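Local coordinates for outer membrane protein YopM (Yersinia pestis, PDB 1JL5) that probably acts as a leucine-rich repeat effector that alters host cell physiology and promotes survival of the bacterium in host tissues, at residues A[45-50]-A[60-65]; A[54-59]-A[82-87]; A[100-105]-A[120-125]. All coordinates share one frame; numbering follows the deposited sequence.

Interaction 1: residues A[45-50]-A[60-65]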
loop_
_atom_site.group_PDB
_atom_site.type_symbol
_atom_site.label_atom_id
_atom_site.label_comp_id
_atom_site.label_asym_id
_atom_site.label_seq_id
_atom_site.Cartn_x
_atom_site.Cartn_y
_atom_site.Cartn_z
ATOM N N GLU A 45 5.437 34.807 -33.879
ATOM C CA GLU A 45 4.493 35.698 -33.220
ATOM C C GLU A 45 3.797 34.877 -32.144
ATOM O O GLU A 45 3.638 35.311 -31.002
ATOM C CB GLU A 45 3.472 36.221 -34.227
ATOM C CG GLU A 45 2.490 37.237 -33.663
ATOM C CD GLU A 45 3.182 38.379 -32.932
ATOM O OE1 GLU A 45 4.272 38.806 -33.374
ATOM O OE2 GLU A 45 2.625 38.858 -31.918
ATOM N N TRP A 46 3.381 33.679 -32.527
ATOM C CA TRP A 46 2.719 32.778 -31.606
ATOM C C TRP A 46 3.691 32.499 -30.466
ATOM O O TRP A 46 3.322 32.531 -29.297
ATOM C CB TRP A 46 2.365 31.484 -32.324
ATOM C CG TRP A 46 1.976 30.393 -31.406
ATOM C CD1 TRP A 46 0.786 30.249 -30.753
ATOM C CD2 TRP A 46 2.782 29.282 -31.027
ATOM N NE1 TRP A 46 0.803 29.114 -29.991
ATOM C CE2 TRP A 46 2.020 28.499 -30.137
ATOM C CE3 TRP A 46 4.083 28.870 -31.351
ATOM C CZ2 TRP A 46 2.509 27.323 -29.571
ATOM C CZ3 TRP A 46 4.570 27.697 -30.789
ATOM C CH2 TRP A 46 3.784 26.941 -29.906
ATOM N N GLU A 47 4.941 32.238 -30.815
ATOM C CA GLU A 47 5.941 31.969 -29.806
ATOM C C GLU A 47 6.048 33.124 -28.822
ATOM O O GLU A 47 6.067 32.907 -27.612
ATOM C CB GLU A 47 7.293 31.745 -30.454
ATOM C CG GLU A 47 8.354 31.330 -29.471
ATOM C CD GLU A 47 9.683 31.165 -30.139
ATOM O OE1 GLU A 47 9.697 30.843 -31.343
ATOM O OE2 GLU A 47 10.715 31.344 -29.465
ATOM N N ARG A 48 6.119 34.347 -29.346
ATOM C CA ARG A 48 6.233 35.539 -28.507
ATOM C C ARG A 48 5.010 35.709 -27.628
ATOM O O ARG A 48 5.085 36.322 -26.566
ATOM C CB ARG A 48 6.384 36.806 -29.359
ATOM C CG ARG A 48 7.487 36.749 -30.388
ATOM C CD ARG A 48 7.775 38.108 -31.011
ATOM N NE ARG A 48 8.688 37.978 -32.143
ATOM C CZ ARG A 48 8.302 37.704 -33.385
ATOM N NH1 ARG A 48 7.013 37.544 -33.661
ATOM N NH2 ARG A 48 9.206 37.572 -34.349
ATOM N N ASN A 49 3.878 35.182 -28.078
ATOM C CA ASN A 49 2.646 35.307 -27.317
ATOM C C ASN A 49 2.546 34.260 -26.238
ATOM O O ASN A 49 1.531 34.160 -25.553
ATOM C CB ASN A 49 1.431 35.205 -28.231
ATOM C CG ASN A 49 1.361 36.339 -29.214
ATOM O OD1 ASN A 49 1.919 37.409 -28.979
ATOM N ND2 ASN A 49 0.661 36.122 -30.322
ATOM N N ALA A 50 3.597 33.465 -26.097
ATOM C CA ALA A 50 3.601 32.441 -25.073
ATOM C C ALA A 50 3.320 33.124 -23.746
ATOM O O ALA A 50 4.042 34.039 -23.349
ATOM C CB ALA A 50 4.941 31.765 -25.024
ATOM N N MET A 60 10.544 25.524 -28.896
ATOM C CA MET A 60 10.738 24.169 -29.387
ATOM C C MET A 60 9.636 23.870 -30.387
ATOM O O MET A 60 9.878 23.282 -31.439
ATOM C CB MET A 60 10.667 23.165 -28.238
ATOM C CG MET A 60 10.776 21.714 -28.691
ATOM S SD MET A 60 12.402 21.300 -29.355
ATOM C CE MET A 60 12.154 21.511 -31.109
ATOM N N ALA A 61 8.419 24.279 -30.050
ATOM C CA ALA A 61 7.289 24.056 -30.933
ATOM C C ALA A 61 7.568 24.721 -32.275
ATOM O O ALA A 61 7.451 24.091 -33.324
ATOM C CB ALA A 61 6.025 24.626 -30.317
ATOM N N VAL A 62 7.942 25.995 -32.237
ATOM C CA VAL A 62 8.239 26.717 -33.467
ATOM C C VAL A 62 9.321 25.971 -34.217
ATOM O O VAL A 62 9.255 25.809 -35.429
ATOM C CB VAL A 62 8.719 28.145 -33.186
ATOM C CG1 VAL A 62 9.208 28.785 -34.473
ATOM C CG2 VAL A 62 7.582 28.959 -32.591
ATOM N N SER A 63 10.317 25.504 -33.480
ATOM C CA SER A 63 11.401 24.754 -34.084
ATOM C C SER A 63 10.832 23.521 -34.778
ATOM O O SER A 63 11.227 23.188 -35.892
ATOM C CB SER A 63 12.403 24.332 -33.013
ATOM O OG SER A 63 13.430 23.546 -33.584
ATOM N N ARG A 64 9.895 22.850 -34.111
ATOM C CA ARG A 64 9.267 21.654 -34.668
ATOM C C ARG A 64 8.439 22.076 -35.871
ATOM O O ARG A 64 8.468 21.440 -36.922
ATOM C CB ARG A 64 8.341 21.000 -33.638
ATOM C CG ARG A 64 8.979 20.660 -32.296
ATOM C CD ARG A 64 9.794 19.388 -32.357
ATOM N NE ARG A 64 10.370 19.056 -31.054
ATOM C CZ ARG A 64 9.669 18.668 -29.993
ATOM N NH1 ARG A 64 8.350 18.552 -30.065
ATOM N NH2 ARG A 64 10.291 18.404 -28.850
ATOM N N LEU A 65 7.691 23.158 -35.700
ATOM C CA LEU A 65 6.846 23.679 -36.762
ATOM C C LEU A 65 7.672 23.980 -37.999
ATOM O O LEU A 65 7.344 23.549 -39.104
ATOM C CB LEU A 65 6.148 24.950 -36.286
ATOM C CG LEU A 65 5.002 24.714 -35.307
ATOM C CD1 LEU A 65 4.700 25.982 -34.538
ATOM C CD2 LEU A 65 3.785 24.231 -36.085
#
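Trp46 presents the rim of its indole to the helix 58-71, its CG lying anti to the backbone N (chi1 167°). CH2, at the outer corner of the six-membered ring, comes 3.2 Å from CB of Ala61, a tight approach in which the methyl sits near the ring plane. Two atoms further round the rim, CE3 is 3.7 Å from CG2 of Val62, again at the edge, and the Trp46 and Val62 side chains run past one another, heading opposite ways. CD1 of Leu65 adds a looser, oblique contact, 4.1 Å from CZ3 of Trp46. The buried indole N-H is satisfied elsewhere: NE1 donates to OG of Ser85, beyond the first strand, while Arg58 makes a cation-pi contact with the ring. The two segments belong to an antiparallel helical hairpin, helices 36-48 and 58-71, that caps the N-terminal end of the leucine-rich repeat solenoid; Leu65 continues from the hairpin onto Leu76 of strand 75-77, the first of the parallel strands. Glu47, on the next position, touches Val62 with atoms from CB to OE1. Its chain runs extended beyond CG (chi2 -178°) and crosses Val62 at about a right angle. CB of Glu47 is 3.5 Å from CG2 of Val62, and OE1 of Glu47 closes to 3.1 Å from the same methyl. This is a van der Waals contact of a carboxylate oxygen with a hydrocarbon, and it places CG2 between Glu47 and the Trp46 ring edge. Val62 also packs on Trp43, one turn earlier in the first helix. At the end of that helix the N-H of Ala50 donates to O of Glu47 at 3.0 Å, and the chain turns away with the methyl of Ala50 lying on Arg58.

Interaction 2: residues A[54-59]-A[82-87]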
loop_
_atom_site.group_PDB
_atom_site.type_symbol
_atom_site.label_atom_id
_atom_site.label_comp_id
_atom_site.label_asym_id
_atom_site.label_seq_id
_atom_site.Cartn_x
_atom_site.Cartn_y
_atom_site.Cartn_z
ATOM N N ASN A 54 4.332 30.483 -18.152
ATOM C CA ASN A 54 3.553 29.261 -18.271
ATOM C C ASN A 54 4.326 28.066 -18.797
ATOM O O ASN A 54 3.737 27.066 -19.196
ATOM C CB ASN A 54 2.304 29.493 -19.118
ATOM C CG ASN A 54 1.200 30.170 -18.336
ATOM O OD1 ASN A 54 0.024 30.066 -18.684
ATOM N ND2 ASN A 54 1.574 30.875 -17.270
ATOM N N GLY A 55 5.647 28.170 -18.787
ATOM C CA GLY A 55 6.484 27.073 -19.233
ATOM C C GLY A 55 6.182 26.536 -20.614
ATOM O O GLY A 55 6.631 25.445 -20.967
ATOM N N GLU A 56 5.418 27.283 -21.400
ATOM C CA GLU A 56 5.114 26.833 -22.744
ATOM C C GLU A 56 6.409 26.828 -23.527
ATOM O O GLU A 56 7.161 27.797 -23.519
ATOM C CB GLU A 56 4.096 27.754 -23.401
ATOM C CG GLU A 56 2.792 27.799 -22.653
ATOM C CD GLU A 56 1.651 28.226 -23.526
ATOM O OE1 GLU A 56 1.684 27.905 -24.731
ATOM O OE2 GLU A 56 0.715 28.862 -23.007
ATOM N N GLN A 57 6.685 25.715 -24.183
ATOM C CA GLN A 57 7.901 25.587 -24.955
ATOM C C GLN A 57 7.599 25.868 -26.414
ATOM O O GLN A 57 7.750 25.018 -27.285
ATOM C CB GLN A 57 8.468 24.189 -24.750
ATOM C CG GLN A 57 8.777 23.947 -23.286
ATOM C CD GLN A 57 9.162 22.527 -22.995
ATOM O OE1 GLN A 57 8.367 21.609 -23.175
ATOM N NE2 GLN A 57 10.392 22.332 -22.537
ATOM N N ARG A 58 7.153 27.090 -26.665
ATOM C CA ARG A 58 6.813 27.491 -28.010
ATOM C C ARG A 58 8.044 27.552 -28.888
ATOM O O ARG A 58 7.962 27.298 -30.084
ATOM C CB ARG A 58 6.094 28.828 -27.977
ATOM C CG ARG A 58 4.864 28.753 -27.118
ATOM C CD ARG A 58 3.857 29.798 -27.484
ATOM N NE ARG A 58 2.612 29.571 -26.765
ATOM C CZ ARG A 58 1.509 30.283 -26.953
ATOM N NH1 ARG A 58 1.504 31.266 -27.842
ATOM N NH2 ARG A 58 0.416 30.013 -26.252
ATOM N N GLU A 59 9.190 27.867 -28.300
ATOM C CA GLU A 59 10.404 27.926 -29.095
ATOM C C GLU A 59 10.644 26.564 -29.717
ATOM O O GLU A 59 10.909 26.453 -30.912
ATOM C CB GLU A 59 11.605 28.313 -28.242
ATOM C CG GLU A 59 12.900 28.299 -29.031
ATOM C CD GLU A 59 14.051 28.872 -28.247
ATOM O OE1 GLU A 59 13.878 29.967 -27.681
ATOM O OE2 GLU A 59 15.130 28.240 -28.199
ATOM N N GLY A 82 3.707 22.103 -23.288
ATOM C CA GLY A 82 2.919 23.017 -22.486
ATOM C C GLY A 82 2.222 24.081 -23.302
ATOM O O GLY A 82 1.865 25.136 -22.785
ATOM N N LEU A 83 2.009 23.803 -24.581
ATOM C CA LEU A 83 1.362 24.763 -25.462
ATOM C C LEU A 83 -0.100 24.982 -25.113
ATOM O O LEU A 83 -0.887 24.040 -25.098
ATOM C CB LEU A 83 1.475 24.285 -26.904
ATOM C CG LEU A 83 2.895 23.868 -27.275
ATOM C CD1 LEU A 83 2.941 23.480 -28.739
ATOM C CD2 LEU A 83 3.862 25.011 -26.980
ATOM N N SER A 84 -0.460 26.228 -24.822
ATOM C CA SER A 84 -1.839 26.549 -24.494
ATOM C C SER A 84 -2.586 26.775 -25.798
ATOM O O SER A 84 -3.797 26.973 -25.814
ATOM C CB SER A 84 -1.913 27.799 -23.619
ATOM O OG SER A 84 -1.271 28.894 -24.240
ATOM N N SER A 85 -1.847 26.749 -26.897
ATOM C CA SER A 85 -2.448 26.918 -28.209
ATOM C C SER A 85 -1.416 26.530 -29.238
ATOM O O SER A 85 -0.224 26.432 -28.938
ATOM C CB SER A 85 -2.866 28.370 -28.457
ATOM O OG SER A 85 -1.731 29.174 -28.740
ATOM N N LEU A 86 -1.886 26.286 -30.447
ATOM C CA LEU A 86 -1.002 25.950 -31.536
ATOM C C LEU A 86 -1.222 27.027 -32.564
ATOM O O LEU A 86 -2.334 27.515 -32.735
ATOM C CB LEU A 86 -1.354 24.596 -32.150
ATOM C CG LEU A 86 -1.187 23.368 -31.260
ATOM C CD1 LEU A 86 -1.437 22.118 -32.088
ATOM C CD2 LEU A 86 0.217 23.350 -30.673
ATOM N N PRO A 87 -0.156 27.440 -33.244
ATOM C CA PRO A 87 -0.322 28.472 -34.258
ATOM C C PRO A 87 -0.802 27.723 -35.488
ATOM O O PRO A 87 -1.046 26.514 -35.424
ATOM C CB PRO A 87 1.086 29.003 -34.419
ATOM C CG PRO A 87 1.899 27.751 -34.279
ATOM C CD PRO A 87 1.258 27.050 -33.106
HETATM O O HOH W 1 1.883 25.521 -20.246
HETATM O O HOH W 2 -2.251 30.740 -26.257
#
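Glu56 and Ser84 are joined through the carboxylate oxygen OE1, which takes three sound N-H bonds. The backbone N of Ser84 reaches Glu56 OE1 at 2.7 Å, nearly straight (166°) and from well above the carboxylate plane, 62° out of it. Arg58 supplies the other two in a salt bridge, gripping side-on: its NE is 2.8 Å and its NH2 2.9 Å from Glu56 OE1, with that oxygen in the guanidinium plane. Such a set of donors would probably stabilise the negative charge of Glu56. The hydroxyl of Ser84 also points at Glu56 OE2, but the modelled separation is too short to be trusted. A weak bond from Arg58 NH2 to Ser84 OG, 2.9 Å long, meets the guanidinium at its edge. Two waters extend the network. One donates to both Asn54 O and Gly82 O, at 2.6 Å each, where the backbones run close; the other accepts from Arg58 NH2 at 2.8 Å and bonds to OG of Ser85, a hydroxyl that also accepts from NE1 of Trp46. Apolar contact is confined to Leu83, whose CD2 lies 3.9 Å from Arg58 CG, the two side chains crossing obliquely. In the assembly, Gly55 O accepts from Arg338 of a second subunit. Gln57 is the N-cap of helix 58-71, and the contact thus ties the start of that helix to the loop of LRR 1 after strand 75-77. Arg58 NH1 reaches across to O of Trp46 on helix 36-48, and Leu83 packs between this hairpin, on Trp46 and Ala61, and the next repeat turn, where its backbone pairs with Ser102.

Interaction 3: residues A[100-105]-A[120-125]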
loop_
_atom_site.group_PDB
_atom_site.type_symbol
_atom_site.label_atom_id
_atom_site.label_comp_id
_atom_site.label_asym_id
_atom_site.label_seq_id
_atom_site.Cartn_x
_atom_site.Cartn_y
_atom_site.Cartn_z
ATOM N N CYS A 100 -0.229 16.094 -24.667
ATOM C CA CYS A 100 0.280 16.693 -23.449
ATOM C C CYS A 100 0.656 18.158 -23.545
ATOM O O CYS A 100 1.810 18.528 -23.382
ATOM C CB CYS A 100 1.474 15.882 -22.955
ATOM S SG CYS A 100 1.069 14.133 -22.734
ATOM N N ASN A 101 -0.334 18.989 -23.817
ATOM C CA ASN A 101 -0.130 20.418 -23.879
ATOM C C ASN A 101 -1.329 20.959 -23.134
ATOM O O ASN A 101 -2.017 20.201 -22.454
ATOM C CB ASN A 101 -0.101 20.903 -25.329
ATOM C CG ASN A 101 1.207 20.569 -26.024
ATOM O OD1 ASN A 101 2.265 21.075 -25.650
ATOM N ND2 ASN A 101 1.142 19.710 -27.032
ATOM N N SER A 102 -1.581 22.255 -23.246
ATOM C CA SER A 102 -2.719 22.855 -22.569
ATOM C C SER A 102 -3.651 23.420 -23.609
ATOM O O SER A 102 -4.318 24.429 -23.382
ATOM C CB SER A 102 -2.263 23.975 -21.645
ATOM O OG SER A 102 -1.392 23.473 -20.659
ATOM N N LEU A 103 -3.688 22.767 -24.761
ATOM C CA LEU A 103 -4.535 23.218 -25.846
ATOM C C LEU A 103 -5.990 23.218 -25.423
ATOM O O LEU A 103 -6.514 22.208 -24.969
ATOM C CB LEU A 103 -4.350 22.315 -27.061
ATOM C CG LEU A 103 -2.916 22.227 -27.582
ATOM C CD1 LEU A 103 -2.857 21.250 -28.733
ATOM C CD2 LEU A 103 -2.434 23.610 -28.014
ATOM N N THR A 104 -6.639 24.364 -25.558
ATOM C CA THR A 104 -8.045 24.468 -25.210
ATOM C C THR A 104 -8.766 24.577 -26.533
ATOM O O THR A 104 -9.982 24.427 -26.621
ATOM C CB THR A 104 -8.328 25.727 -24.382
ATOM O OG1 THR A 104 -7.921 26.884 -25.123
ATOM C CG2 THR A 104 -7.565 25.676 -23.069
ATOM N N GLU A 105 -7.981 24.826 -27.570
ATOM C CA GLU A 105 -8.510 24.984 -28.910
ATOM C C GLU A 105 -7.462 24.424 -29.855
ATOM O O GLU A 105 -6.286 24.350 -29.515
ATOM C CB GLU A 105 -8.719 26.474 -29.194
ATOM C CG GLU A 105 -9.917 26.807 -30.049
ATOM C CD GLU A 105 -11.226 26.465 -29.366
ATOM O OE1 GLU A 105 -11.530 25.261 -29.234
ATOM O OE2 GLU A 105 -11.945 27.401 -28.954
ATOM N N ASN A 120 -4.406 14.557 -23.864
ATOM C CA ASN A 120 -3.837 15.312 -22.767
ATOM C C ASN A 120 -3.684 16.785 -23.090
ATOM O O ASN A 120 -2.584 17.328 -23.160
ATOM C CB ASN A 120 -2.497 14.703 -22.377
ATOM C CG ASN A 120 -2.648 13.299 -21.848
ATOM O OD1 ASN A 120 -3.102 13.101 -20.725
ATOM N ND2 ASN A 120 -2.297 12.314 -22.665
ATOM N N ASN A 121 -4.824 17.414 -23.303
ATOM C CA ASN A 121 -4.895 18.828 -23.575
ATOM C C ASN A 121 -6.152 19.270 -22.873
ATOM O O ASN A 121 -6.736 18.496 -22.124
ATOM C CB ASN A 121 -4.960 19.084 -25.078
ATOM C CG ASN A 121 -3.594 19.065 -25.710
ATOM O OD1 ASN A 121 -2.752 19.895 -25.387
ATOM N ND2 ASN A 121 -3.356 18.113 -26.602
ATOM N N ASN A 122 -6.571 20.502 -23.112
ATOM C CA ASN A 122 -7.757 21.029 -22.462
ATOM C C ASN A 122 -8.825 21.322 -23.491
ATOM O O ASN A 122 -9.614 22.248 -23.337
ATOM C CB ASN A 122 -7.388 22.300 -21.700
ATOM C CG ASN A 122 -6.306 22.057 -20.667
ATOM O OD1 ASN A 122 -5.583 22.973 -20.274
ATOM N ND2 ASN A 122 -6.194 20.817 -20.213
ATOM N N LEU A 123 -8.846 20.519 -24.545
ATOM C CA LEU A 123 -9.818 20.701 -25.607
ATOM C C LEU A 123 -11.214 20.407 -25.100
ATOM O O LEU A 123 -11.473 19.335 -24.561
ATOM C CB LEU A 123 -9.485 19.781 -26.780
ATOM C CG LEU A 123 -8.117 20.014 -27.419
ATOM C CD1 LEU A 123 -7.889 18.987 -28.513
ATOM C CD2 LEU A 123 -8.050 21.429 -27.983
ATOM N N LYS A 124 -12.118 21.365 -25.263
ATOM C CA LYS A 124 -13.491 21.175 -24.821
ATOM C C LYS A 124 -14.350 20.866 -26.029
ATOM O O LYS A 124 -15.475 20.383 -25.905
ATOM C CB LYS A 124 -14.011 22.427 -24.111
ATOM C CG LYS A 124 -13.283 22.741 -22.811
ATOM C CD LYS A 124 -14.056 23.746 -21.961
ATOM C CE LYS A 124 -15.401 23.179 -21.523
ATOM N NZ LYS A 124 -16.161 24.103 -20.627
ATOM N N ALA A 125 -13.806 21.139 -27.207
ATOM C CA ALA A 125 -14.528 20.887 -28.441
ATOM C C ALA A 125 -13.556 20.669 -29.584
ATOM O O ALA A 125 -12.387 21.036 -29.503
ATOM C CB ALA A 125 -15.448 22.055 -28.756
HETATM O O HOH W 3 -3.866 19.405 -19.857
HETATM O O HOH W 4 -11.954 23.091 -27.659
#
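The carbonyl O of Asn120 accepts the N-H of Asn101 at 2.9 Å, and the donor lies nearly along the C=O axis (166°). One residue on, OD1 of Asn121 takes the N-H of Leu103 at 3.1 Å, although this oxygen is modelled too near Asn101 for its exact place to be sure. The CG of Asn121 stands beside its own backbone N (chi1 -83°), and its amide lies alongside that of Asn101, pointing the same way, with the two planes only 15° apart. This is the asparagine ladder of leucine-rich repeats, here between LRR 2 and LRR 3. ND2 of Asn121 donates to the carbonyls of Val118 and Ala98, ND2 of Asn101 bonds O of Leu78 and Ala98, its OD1 accepts from Leu81 and Leu83, and Asn141 serves Leu123 on the following rung. Aligned backbones also meet through C-H groups: CA of Asn121 is 3.4 Å from O of Asn101, and CA of Thr104 3.3 Å from O of Asn122. The leucines pack one repeat against the next, CB of Leu103 lying 3.9 Å from CD2 of Leu123. Towards the surface, CG2 of Thr104 touches CB of Asn122 at 3.6 Å, and a water lies 2.6 Å from Thr104 O and accepts from Ala125 N at 2.7 Å. Asn122 OD1 makes a weak hydrogen bond to Asn358 of a second subunit. With neither segment in a regular strand, the backbone polar groups of these turns depend on side-chain amides and on water as well as on each other, and the same rung can recur as turn is laid on turn.

Interaction 1 is the most buried of the three and almost wholly apolar, closing the helical hairpin; interaction 2 is partly buried, built round a carboxylate taking a repeat-loop N-H and a same-segment salt bridge; interaction 3 joins two repeat turns by amides, backbone bonds and packed leucines, with an exposed end. Interactions 1 and 2 share helix 58-71 and touch directly, their centres about 7 Å apart. Interactions 2 and 3 also touch, since residues 82-87 lie against residues 100-105, whereas 1 and 3 stay about 6 Å apart at their nearest atoms. Together they mark a passage from helix packing through a mixed junction to repeat stacking. Both 2 and 3 also touch the second subunit.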